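Local coordinates for fiber protein (Human adenovirus 14, PDB 3F0Y), which forms the trimeric knob at the tip of the adenovirus fibre, which probably attaches the virus to receptors on the host cell, CD46 being one for species B knobs, at residues L68-I74 with W179-P185; F76-F82 with Y171-W177; Y139-T145 with T193-F199. One frame throughout, in Å; residues are numbered along the deposited sequence.

Interaction 1 (L68-I74 with W179-P185); sequences LTTYRNI and WNTGDAP
The carbonyl of Leu-68 begins the contact, its O lying at the edge of the Trp-179 indole, 3.4 Å from CZ2. Thr-69 follows with its own O 3.1 Å from CD of Pro-185, a close packing of carbonyl on proline ring, while its hydroxyl is bonded to the O of Asn-66. The O of Thr-70 rests against CB of Ala-184, where a small methyl suits a turn that runs this close. At Tyr-71 the backbone does the work: its O accepts a hydrogen bond from Trp-179 NE1 (2.9 Å), nearly in the indole plane and almost straight at 165°. Arg-72 makes two bonds with Thr-181: its O accepts from Thr-181 N, and its NE, in one of two deposited conformers, donates to the O of Thr-181 on a lone pair at 3.2 Å. Gly-182 O lies over one face of the Arg-72 guanidinium, toward its rim. Asn-73 pairs with Asn-180 at a non-hydrogen-bonded position, and Ile-74 exchanges N-H...O bonds both ways with Trp-179. The branched CB of Ile-74 sits over the indole, 3.7 Å from the centroid of the six-membered ring, in a CH-pi contact; Pro-185 CG lies over the opposite face, toward its rim. Flanked by apolar groups and bonded through NE1, the indole is fixed in rotation, so the loops beyond this end of the antiparallel strand pair meet around a buried aromatic whose polar atom is satisfied.

Interaction 2 (F76-F82 with Y171-W177); sequences FTAELFF and YCIRITW
Strands 73-82 and 171-180 are neighbours in the antiparallel sheet known in adenovirus knobs as the R-sheet, and along 76-82 and 171-177 they run side by side in unbroken register, the segment axes approaching to 4.5 Å. Phe-76, Ala-78, Leu-80 and Phe-82 exchange backbone hydrogen bonds in both directions with Trp-177, Ile-175, Ile-173 and Tyr-171. Phe-76 and Trp-177 also meet through their side chains. With CG set between the backbone N and carbonyl carbon (chi1 54°), the phenyl ring swings across its partner and takes CB of Trp-177 over one face, 3.8 Å from the centroid. The two aromatic planes are near parallel at 20°, but slid so far that they barely overlap. Ala-78 suits the place beside them, because its methyl CB fits in the indole plane against CZ3 of Trp-177 at 3.8 Å.

In the knob's beta-sandwich this apolar face looks toward the second sheet: Leu-80 packs on Leu-41 and Leu-43, and Trp-177 on Val-56 and Val-58. The other face carries mixed chemistry. Thr-77 OG1 and Thr-176 OG1 share a hydrogen bond of 2.7 Å: side chains of a non-hydrogen-bonded pair lie close, and each OG1 sits beside its own backbone N; either may donate. Next, Arg-174, extended from CG to NE, brings NE to Glu-79 OE2 at 3.1 Å in a salt bridge. That oxygen lies in the guanidinium plane but is approached from above the carboxylate plane; a water bridges it to NH2. The same NH2 lies in the plane of the Phe-81 ring, 3.3 Å from CE2 at its edge, the guanidinium standing 77° to the ring, and NH1 is hydrogen-bonded to Arg-163 O. Cys-172 SG meets that ring at its edge too, 3.7 Å from CD2.

Interaction 3 (Y139-T145 with T193-F199); sequences YGTCHYT and TLVTSPF
His-143 and Ser-197 make the direct bonds. His-143 N gives its hydrogen to Ser-197 OG at 2.7 Å, and Ser-197 N returns one to His-143 O at 2.8 Å. A serine suits the spot: a chi1 of 61° folds OG back over its own backbone, and the short side chain turns to the strand and serves as acceptor where a backbone carbonyl would be in a regular sheet. Beside this pair, Cys-142 CB packs on Ser-197 O at 3.3 Å, and Phe-199 CE1 comes within 3.7 Å of Gly-140 CA, an approach that the lack of a side chain on the glycine allows. Tyr-144 lays its ring edge along 193-195, CD1 3.3 Å from Val-195 O.

Here strand 137-145, outermost in its sheet within the chain, meets the linker that leads into strand 199-204 of the opposing sheet of the knob sandwich. One water joins Thr-141 O to Pro-198 O. Farther out, Thr-196 OG1 takes the N-H of Val-58. The Tyr-144 hydroxyl is bonded to Glu-186 and to Lys-134 of the second subunit, whose Tyr-139 hydroxyl is bonded to Thr-145 OG1.

How the interactions relate
Interactions 1 and 2 use the same two strands, with centres 21 Å apart, and touch where Trp-179 CZ3 lies 4.1 Å from Phe-76 CE1. Interaction 3 takes up the opposite edge of that sheet. It meets interaction 1, its centre about 13 Å away, through Thr-69 CG2 and Leu-194 CD1 (3.5 Å) and through Pro-185 CB and Tyr-144 CD2 (3.6 Å). With interaction 2 it shares the core between the sheets, Trp-177 CD1 being 3.7 Å from Cys-142 SG. Apolar packing, including a cysteine sulfur and a threonine methyl, therefore connects all three. Among them only interaction 3 is touched by neighbouring subunits, which places 139-145 and 193-199 at the trimer interface.

Interaction 1 (L68-I74 with W179-P185)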
loop_
_atom_site.group_PDB
_atom_site.type_symbol
_atom_site.label_atom_id
_atom_site.label_comp_id
_atom_site.label_asym_id
_atom_site.label_seq_id
_atom_site.Cartn_x
_atom_site.Cartn_y
_atom_site.Cartn_z
ATOM N N LEU A 68 -14.466 18.225 15.033
ATOM C CA LEU A 68 -13.411 17.439 15.684
ATOM C C LEU A 68 -12.021 17.885 15.226
ATOM O O LEU A 68 -11.047 17.745 15.964
ATOM C CB LEU A 68 -13.590 15.939 15.424
ATOM C CG LEU A 68 -14.840 15.266 15.999
ATOM C CD1 LEU A 68 -14.834 13.785 15.659
ATOM C CD2 LEU A 68 -14.951 15.468 17.508
ATOM N N THR A 69 -11.940 18.440 14.018
ATOM C CA THR A 69 -10.688 18.978 13.486
ATOM C C THR A 69 -10.121 20.157 14.291
ATOM O O THR A 69 -8.964 20.531 14.105
ATOM C CB THR A 69 -10.851 19.416 12.011
ATOM O OG1 THR A 69 -11.938 20.344 11.897
ATOM C CG2 THR A 69 -11.123 18.208 11.124
ATOM N N THR A 70 -10.926 20.741 15.178
ATOM C CA THR A 70 -10.466 21.844 16.027
ATOM C C THR A 70 -9.835 21.379 17.346
ATOM O O THR A 70 -9.340 22.202 18.117
ATOM C CB THR A 70 -11.618 22.822 16.350
ATOM O OG1 THR A 70 -12.608 22.159 17.144
ATOM C CG2 THR A 70 -12.256 23.343 15.067
ATOM N N TYR A 71 -9.842 20.071 17.598
ATOM C CA TYR A 71 -9.341 19.512 18.856
ATOM C C TYR A 71 -7.965 18.859 18.680
ATOM O O TYR A 71 -7.670 18.315 17.620
ATOM C CB TYR A 71 -10.352 18.508 19.413
ATOM C CG TYR A 71 -11.680 19.140 19.773
ATOM C CD1 TYR A 71 -12.660 19.332 18.808
ATOM C CD2 TYR A 71 -11.952 19.554 21.075
ATOM C CE1 TYR A 71 -13.878 19.917 19.123
ATOM C CE2 TYR A 71 -13.171 20.141 21.403
ATOM C CZ TYR A 71 -14.130 20.319 20.422
ATOM O OH TYR A 71 -15.339 20.898 20.734
ATOM N N ARG A 72 -7.138 18.931 19.726
ATOM C CA ARG A 72 -5.771 18.399 19.693
ATOM C C ARG A 72 -5.713 16.890 19.925
ATOM O O ARG A 72 -4.796 16.220 19.454
ATOM C CB ARG A 72 -4.902 19.099 20.743
ATOM C CG ARG A 72 -4.441 20.491 20.340
ATOM C CD ARG A 72 -3.940 21.308 21.529
ATOM N NE ARG A 72 -2.844 20.661 22.255
ATOM C CZ ARG A 72 -2.097 21.254 23.185
ATOM N NH1 ARG A 72 -2.308 22.522 23.528
ATOM N NH2 ARG A 72 -1.127 20.572 23.783
ATOM N N ASN A 73 -6.684 16.367 20.668
ATOM C CA ASN A 73 -6.735 14.950 21.017
ATOM C C ASN A 73 -8.079 14.375 20.598
ATOM O O ASN A 73 -9.108 14.671 21.209
ATOM C CB ASN A 73 -6.518 14.747 22.521
ATOM C CG ASN A 73 -5.306 15.491 23.042
ATOM O OD1 ASN A 73 -5.429 16.521 23.709
ATOM N ND2 ASN A 73 -4.124 14.984 22.726
ATOM N N ILE A 74 -8.063 13.567 19.544
ATOM C CA ILE A 74 -9.280 12.980 19.000
ATOM C C ILE A 74 -9.050 11.517 18.667
ATOM O O ILE A 74 -7.964 11.132 18.233
ATOM C CB ILE A 74 -9.723 13.709 17.711
ATOM C CG1 ILE A 74 -10.247 15.111 18.029
ATOM C CG2 ILE A 74 -10.800 12.917 16.972
ATOM C CD1 ILE A 74 -11.557 15.123 18.792
ATOM N N TRP A 179 -5.499 11.193 16.651
ATOM C CA TRP A 179 -4.315 12.030 16.716
ATOM C C TRP A 179 -4.172 12.662 18.094
ATOM O O TRP A 179 -5.158 12.863 18.803
ATOM C CB TRP A 179 -4.320 13.091 15.615
ATOM C CG TRP A 179 -5.405 14.110 15.723
ATOM C CD1 TRP A 179 -5.377 15.256 16.458
ATOM C CD2 TRP A 179 -6.665 14.099 15.043
ATOM N NE1 TRP A 179 -6.548 15.952 16.294
ATOM C CE2 TRP A 179 -7.356 15.267 15.428
ATOM C CE3 TRP A 179 -7.280 13.213 14.151
ATOM C CZ2 TRP A 179 -8.636 15.571 14.954
ATOM C CZ3 TRP A 179 -8.552 13.516 13.679
ATOM C CH2 TRP A 179 -9.215 14.686 14.083
ATOM N N ASN A 180 -2.921 12.933 18.452
ATOM C CA ASN A 180 -2.566 13.557 19.720
ATOM C C ASN A 180 -1.401 14.516 19.467
ATOM O O ASN A 180 -0.244 14.098 19.437
ATOM C CB ASN A 180 -2.183 12.471 20.737
ATOM C CG ASN A 180 -1.829 13.029 22.109
ATOM O OD1 ASN A 180 -1.793 14.241 22.319
ATOM N ND2 ASN A 180 -1.567 12.132 23.054
ATOM N N THR A 181 -1.721 15.795 19.272
ATOM C CA THR A 181 -0.742 16.793 18.848
ATOM C C THR A 181 -0.753 18.039 19.725
ATOM O O THR A 181 -1.621 18.201 20.581
ATOM C CB THR A 181 -1.019 17.219 17.390
ATOM O OG1 THR A 181 -2.374 17.675 17.273
ATOM C CG2 THR A 181 -0.801 16.046 16.443
ATOM N N GLY A 182 0.225 18.913 19.504
ATOM C CA GLY A 182 0.324 20.182 20.222
ATOM C C GLY A 182 -0.553 21.267 19.624
ATOM O O GLY A 182 -0.914 22.226 20.306
ATOM N N ASP A 183 -0.882 21.123 18.340
ATOM C CA ASP A 183 -1.766 22.052 17.642
ATOM C C ASP A 183 -2.834 21.266 16.887
ATOM O O ASP A 183 -2.529 20.254 16.252
ATOM C CB ASP A 183 -0.968 22.907 16.653
ATOM C CG ASP A 183 0.023 23.833 17.340
ATOM O OD1 ASP A 183 -0.389 24.583 18.253
ATOM O OD2 ASP A 183 1.213 23.821 16.957
ATOM N N ALA A 184 -4.080 21.730 16.959
ATOM C CA ALA A 184 -5.181 21.088 16.240
ATOM C C ALA A 184 -5.076 21.360 14.735
ATOM O O ALA A 184 -4.479 22.358 14.330
ATOM C CB ALA A 184 -6.518 21.582 16.769
ATOM N N PRO A 185 -5.637 20.461 13.904
ATOM C CA PRO A 185 -5.726 20.678 12.454
ATOM C C PRO A 185 -6.303 22.044 12.067
ATOM O O PRO A 185 -5.801 22.686 11.141
ATOM C CB PRO A 185 -6.674 19.570 11.986
ATOM C CG PRO A 185 -6.619 18.524 13.020
ATOM C CD PRO A 185 -6.182 19.152 14.306
#

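Interaction 2 (F76-F82 with Y171-W177)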
loop_
_atom_site.group_PDB
_atom_site.type_symbol
_atom_site.label_atom_id
_atom_site.label_comp_id
_atom_site.label_asym_id
_atom_site.label_seq_id
_atom_site.Cartn_x
_atom_site.Cartn_y
_atom_site.Cartn_z
ATOM N N PHE A 76 -11.775 8.339 16.867
ATOM C CA PHE A 76 -13.083 7.818 16.501
ATOM C C PHE A 76 -12.916 6.527 15.715
ATOM O O PHE A 76 -11.968 6.378 14.940
ATOM C CB PHE A 76 -13.902 8.854 15.722
ATOM C CG PHE A 76 -13.207 9.415 14.511
ATOM C CD1 PHE A 76 -12.466 10.584 14.597
ATOM C CD2 PHE A 76 -13.320 8.789 13.276
ATOM C CE1 PHE A 76 -11.834 11.111 13.480
ATOM C CE2 PHE A 76 -12.690 9.310 12.154
ATOM C CZ PHE A 76 -11.948 10.473 12.257
ATOM N N THR A 77 -13.835 5.594 15.941
ATOM C CA THR A 77 -13.716 4.246 15.409
ATOM C C THR A 77 -14.930 3.872 14.572
ATOM O O THR A 77 -16.069 4.084 14.989
ATOM C CB THR A 77 -13.558 3.221 16.547
ATOM O OG1 THR A 77 -12.387 3.536 17.308
ATOM C CG2 THR A 77 -13.437 1.804 15.994
ATOM N N ALA A 78 -14.670 3.336 13.383
ATOM C CA ALA A 78 -15.701 2.718 12.564
ATOM C C ALA A 78 -15.670 1.226 12.866
ATOM O O ALA A 78 -14.720 0.538 12.498
ATOM C CB ALA A 78 -15.436 2.973 11.091
ATOM N N GLU A 79 -16.696 0.745 13.563
ATOM C CA GLU A 79 -16.824 -0.668 13.896
ATOM C C GLU A 79 -17.754 -1.331 12.889
ATOM O O GLU A 79 -18.919 -0.954 12.776
ATOM C CB GLU A 79 -17.399 -0.839 15.300
ATOM C CG GLU A 79 -16.489 -0.363 16.418
ATOM C CD GLU A 79 -17.032 -0.723 17.785
ATOM O OE1 GLU A 79 -18.218 -0.437 18.049
ATOM O OE2 GLU A 79 -16.275 -1.295 18.599
ATOM N N LEU A 80 -17.231 -2.315 12.162
ATOM C CA LEU A 80 -18.001 -3.020 11.143
ATOM C C LEU A 80 -18.145 -4.479 11.551
ATOM O O LEU A 80 -17.157 -5.208 11.632
ATOM C CB LEU A 80 -17.316 -2.913 9.779
ATOM C CG LEU A 80 -16.895 -1.507 9.339
ATOM C CD1 LEU A 80 -16.226 -1.568 7.978
ATOM C CD2 LEU A 80 -18.081 -0.549 9.316
ATOM N N PHE A 81 -19.381 -4.889 11.820
ATOM C CA PHE A 81 -19.686 -6.255 12.226
ATOM C C PHE A 81 -20.445 -6.960 11.112
ATOM O O PHE A 81 -21.348 -6.384 10.504
ATOM C CB PHE A 81 -20.509 -6.252 13.513
ATOM C CG PHE A 81 -19.817 -5.579 14.666
ATOM C CD1 PHE A 81 -20.195 -4.310 15.079
ATOM C CD2 PHE A 81 -18.769 -6.206 15.319
ATOM C CE1 PHE A 81 -19.547 -3.685 16.135
ATOM C CE2 PHE A 81 -18.119 -5.591 16.376
ATOM C CZ PHE A 81 -18.508 -4.327 16.786
ATOM N N PHE A 82 -20.065 -8.209 10.853
ATOM C CA PHE A 82 -20.655 -8.999 9.778
ATOM C C PHE A 82 -21.104 -10.355 10.310
ATOM O O PHE A 82 -20.460 -10.931 11.190
ATOM C CB PHE A 82 -19.643 -9.200 8.649
ATOM C CG PHE A 82 -19.057 -7.921 8.117
ATOM C CD1 PHE A 82 -17.962 -7.332 8.738
ATOM C CD2 PHE A 82 -19.588 -7.314 6.986
ATOM C CE1 PHE A 82 -17.415 -6.151 8.247
ATOM C CE2 PHE A 82 -19.044 -6.133 6.489
ATOM C CZ PHE A 82 -17.958 -5.552 7.121
ATOM N N TYR A 171 -17.583 -11.846 11.905
ATOM C CA TYR A 171 -16.405 -11.105 11.445
ATOM C C TYR A 171 -16.468 -9.651 11.884
ATOM O O TYR A 171 -17.551 -9.066 11.962
ATOM C CB TYR A 171 -16.281 -11.179 9.922
ATOM C CG TYR A 171 -16.356 -12.589 9.388
ATOM C CD1 TYR A 171 -17.557 -13.110 8.911
ATOM C CD2 TYR A 171 -15.235 -13.410 9.384
ATOM C CE1 TYR A 171 -17.633 -14.407 8.429
ATOM C CE2 TYR A 171 -15.302 -14.709 8.906
ATOM C CZ TYR A 171 -16.502 -15.202 8.432
ATOM O OH TYR A 171 -16.564 -16.490 7.960
ATOM N N CYS A 172 -15.301 -9.072 12.170
ATOM C CA CYS A 172 -15.211 -7.684 12.617
ATOM C C CYS A 172 -14.070 -6.939 11.935
ATOM O O CYS A 172 -12.980 -7.486 11.742
ATOM C CB CYS A 172 -14.995 -7.615 14.133
ATOM S SG CYS A 172 -16.077 -8.668 15.096
ATOM N N ILE A 173 -14.340 -5.688 11.572
ATOM C CA ILE A 173 -13.312 -4.746 11.162
ATOM C C ILE A 173 -13.542 -3.469 11.960
ATOM O O ILE A 173 -14.573 -2.818 11.812
ATOM C CB ILE A 173 -13.382 -4.428 9.652
ATOM C CG1 ILE A 173 -13.266 -5.708 8.817
ATOM C CG2 ILE A 173 -12.279 -3.453 9.266
ATOM C CD1 ILE A 173 -13.436 -5.475 7.328
ATOM N N ARG A 174 -12.590 -3.135 12.825
ATOM C CA ARG A 174 -12.658 -1.919 13.626
ATOM C C ARG A 174 -11.530 -0.994 13.198
ATOM O O ARG A 174 -10.360 -1.321 13.373
ATOM C CB ARG A 174 -12.524 -2.248 15.110
ATOM C CG ARG A 174 -13.666 -3.074 15.680
ATOM C CD ARG A 174 -13.535 -3.178 17.187
ATOM N NE ARG A 174 -14.665 -3.855 17.825
ATOM C CZ ARG A 174 -14.723 -5.156 18.110
ATOM N NH1 ARG A 174 -13.723 -5.975 17.799
ATOM N NH2 ARG A 174 -15.802 -5.641 18.711
ATOM N N ILE A 175 -11.891 0.153 12.630
ATOM C CA ILE A 175 -10.921 1.114 12.116
ATOM C C ILE A 175 -10.950 2.359 12.990
ATOM O O ILE A 175 -11.966 3.047 13.055
ATOM C CB ILE A 175 -11.240 1.516 10.660
ATOM C CG1 ILE A 175 -11.488 0.276 9.793
ATOM C CG2 ILE A 175 -10.104 2.343 10.079
ATOM C CD1 ILE A 175 -12.014 0.601 8.410
ATOM N N THR A 176 -9.833 2.639 13.659
ATOM C CA THR A 176 -9.733 3.767 14.580
ATOM C C THR A 176 -8.807 4.840 14.026
ATOM O O THR A 176 -7.623 4.591 13.809
ATOM C CB THR A 176 -9.192 3.325 15.954
ATOM O OG1 THR A 176 -10.087 2.375 16.539
ATOM C CG2 THR A 176 -9.043 4.523 16.894
ATOM N N TRP A 177 -9.364 6.026 13.796
ATOM C CA TRP A 177 -8.586 7.207 13.444
ATOM C C TRP A 177 -8.306 7.970 14.724
ATOM O O TRP A 177 -9.203 8.137 15.553
ATOM C CB TRP A 177 -9.367 8.118 12.499
ATOM C CG TRP A 177 -9.533 7.587 11.116
ATOM C CD1 TRP A 177 -8.751 7.866 10.038
ATOM C CD2 TRP A 177 -10.558 6.702 10.652
ATOM N NE1 TRP A 177 -9.218 7.203 8.930
ATOM C CE2 TRP A 177 -10.329 6.483 9.279
ATOM C CE3 TRP A 177 -11.649 6.073 11.265
ATOM C CZ2 TRP A 177 -11.148 5.656 8.506
ATOM C CZ3 TRP A 177 -12.463 5.253 10.496
ATOM C CH2 TRP A 177 -12.208 5.052 9.131
HETATM O O HOH W 1 -17.295 -3.130 20.226
#

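Interaction 3 (Y139-T145 with T193-F199)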
loop_
_atom_site.group_PDB
_atom_site.type_symbol
_atom_site.label_atom_id
_atom_site.label_comp_id
_atom_site.label_asym_id
_atom_site.label_seq_id
_atom_site.Cartn_x
_atom_site.Cartn_y
_atom_site.Cartn_z
ATOM N N TYR A 139 -1.672 -1.310 11.290
ATOM C CA TYR A 139 -1.436 0.099 11.582
ATOM C C TYR A 139 -1.039 0.875 10.337
ATOM O O TYR A 139 -0.483 0.320 9.388
ATOM C CB TYR A 139 -0.336 0.253 12.627
ATOM C CG TYR A 139 -0.564 -0.545 13.889
ATOM C CD1 TYR A 139 0.010 -1.798 14.051
ATOM C CD2 TYR A 139 -1.352 -0.044 14.921
ATOM C CE1 TYR A 139 -0.189 -2.538 15.207
ATOM C CE2 TYR A 139 -1.560 -0.776 16.084
ATOM C CZ TYR A 139 -0.973 -2.020 16.220
ATOM O OH TYR A 139 -1.171 -2.753 17.368
ATOM N N GLY A 140 -1.318 2.171 10.359
ATOM C CA GLY A 140 -0.934 3.046 9.268
ATOM C C GLY A 140 -1.237 4.491 9.578
ATOM O O GLY A 140 -1.499 4.851 10.731
ATOM N N THR A 141 -1.183 5.320 8.541
ATOM C CA THR A 141 -1.455 6.744 8.661
ATOM C C THR A 141 -2.243 7.236 7.448
ATOM O O THR A 141 -2.134 6.675 6.356
ATOM C CB THR A 141 -0.136 7.546 8.776
ATOM O OG1 THR A 141 0.635 7.054 9.881
ATOM C CG2 THR A 141 -0.407 9.031 8.980
ATOM N N CYS A 142 -3.032 8.280 7.654
ATOM C CA CYS A 142 -3.672 9.003 6.571
ATOM C C CYS A 142 -3.455 10.470 6.903
ATOM O O CYS A 142 -2.790 10.786 7.891
ATOM C CB CYS A 142 -5.157 8.655 6.464
ATOM S SG CYS A 142 -6.170 9.229 7.833
ATOM N N HIS A 143 -3.994 11.363 6.086
ATOM C CA HIS A 143 -3.808 12.786 6.318
ATOM C C HIS A 143 -5.104 13.555 6.170
ATOM O O HIS A 143 -5.956 13.212 5.350
ATOM C CB HIS A 143 -2.765 13.353 5.358
ATOM C CG HIS A 143 -1.364 12.944 5.683
ATOM N ND1 HIS A 143 -0.837 11.727 5.308
ATOM C CD2 HIS A 143 -0.378 13.592 6.346
ATOM C CE1 HIS A 143 0.412 11.642 5.728
ATOM N NE2 HIS A 143 0.715 12.760 6.363
ATOM N N TYR A 144 -5.235 14.594 6.987
ATOM C CA TYR A 144 -6.268 15.597 6.816
ATOM C C TYR A 144 -5.633 16.804 6.134
ATOM O O TYR A 144 -4.623 17.326 6.606
ATOM C CB TYR A 144 -6.860 15.996 8.169
ATOM C CG TYR A 144 -7.668 17.270 8.119
ATOM C CD1 TYR A 144 -8.953 17.280 7.589
ATOM C CD2 TYR A 144 -7.141 18.471 8.587
ATOM C CE1 TYR A 144 -9.695 18.444 7.532
ATOM C CE2 TYR A 144 -7.878 19.643 8.536
ATOM C CZ TYR A 144 -9.154 19.622 8.005
ATOM O OH TYR A 144 -9.899 20.775 7.942
ATOM N N THR A 145 -6.221 17.234 5.022
ATOM C CA THR A 145 -5.758 18.419 4.311
ATOM C C THR A 145 -6.381 19.653 4.959
ATOM O O THR A 145 -7.601 19.833 4.923
ATOM C CB THR A 145 -6.129 18.362 2.815
ATOM O OG1 THR A 145 -5.635 17.140 2.247
ATOM C CG2 THR A 145 -5.530 19.543 2.064
ATOM N N THR A 193 -14.935 20.778 6.689
ATOM C CA THR A 193 -15.338 19.378 6.622
ATOM C C THR A 193 -14.167 18.484 6.998
ATOM O O THR A 193 -13.074 18.626 6.450
ATOM C CB THR A 193 -15.816 18.995 5.208
ATOM O OG1 THR A 193 -16.845 19.897 4.791
ATOM C CG2 THR A 193 -16.357 17.567 5.184
ATOM N N LEU A 194 -14.405 17.570 7.936
ATOM C CA LEU A 194 -13.412 16.572 8.306
ATOM C C LEU A 194 -13.362 15.500 7.225
ATOM O O LEU A 194 -14.268 14.671 7.118
ATOM C CB LEU A 194 -13.747 15.948 9.666
ATOM C CG LEU A 194 -12.867 14.794 10.161
ATOM C CD1 LEU A 194 -11.397 15.015 9.830
ATOM C CD2 LEU A 194 -13.058 14.593 11.661
ATOM N N VAL A 195 -12.309 15.542 6.414
ATOM C CA VAL A 195 -12.058 14.527 5.401
ATOM C C VAL A 195 -10.713 13.871 5.689
ATOM O O VAL A 195 -9.710 14.561 5.858
ATOM C CB VAL A 195 -12.019 15.137 3.984
ATOM C CG1 VAL A 195 -11.601 14.088 2.953
ATOM C CG2 VAL A 195 -13.370 15.736 3.624
ATOM N N THR A 196 -10.695 12.544 5.760
ATOM C CA THR A 196 -9.436 11.809 5.853
ATOM C C THR A 196 -9.035 11.370 4.449
ATOM O O THR A 196 -9.895 11.083 3.615
ATOM C CB THR A 196 -9.546 10.577 6.783
ATOM O OG1 THR A 196 -10.453 9.617 6.228
ATOM C CG2 THR A 196 -10.019 10.987 8.174
ATOM N N SER A 197 -7.733 11.339 4.179
ATOM C CA SER A 197 -7.240 10.816 2.910
ATOM C C SER A 197 -7.390 9.297 2.929
ATOM O O SER A 197 -7.414 8.696 4.003
ATOM C CB SER A 197 -5.783 11.219 2.673
ATOM O OG SER A 197 -4.930 10.711 3.681
ATOM N N PRO A 198 -7.500 8.669 1.746
ATOM C CA PRO A 198 -7.728 7.227 1.727
ATOM C C PRO A 198 -6.618 6.447 2.419
ATOM O O PRO A 198 -5.438 6.740 2.219
ATOM C CB PRO A 198 -7.761 6.890 0.232
ATOM C CG PRO A 198 -8.030 8.171 -0.458
ATOM C CD PRO A 198 -7.417 9.233 0.387
ATOM N N PHE A 199 -7.006 5.483 3.246
ATOM C CA PHE A 199 -6.062 4.538 3.820
ATOM C C PHE A 199 -6.292 3.181 3.179
ATOM O O PHE A 199 -7.413 2.667 3.191
ATOM C CB PHE A 199 -6.238 4.437 5.332
ATOM C CG PHE A 199 -5.356 3.402 5.973
ATOM C CD1 PHE A 199 -3.976 3.458 5.815
ATOM C CD2 PHE A 199 -5.900 2.375 6.733
ATOM C CE1 PHE A 199 -3.155 2.505 6.399
ATOM C CE2 PHE A 199 -5.081 1.421 7.328
ATOM C CZ PHE A 199 -3.708 1.486 7.159
HETATM O O HOH W 2 -2.847 6.572 3.777
HETATM O O HOH W 3 -8.568 16.178 4.262
#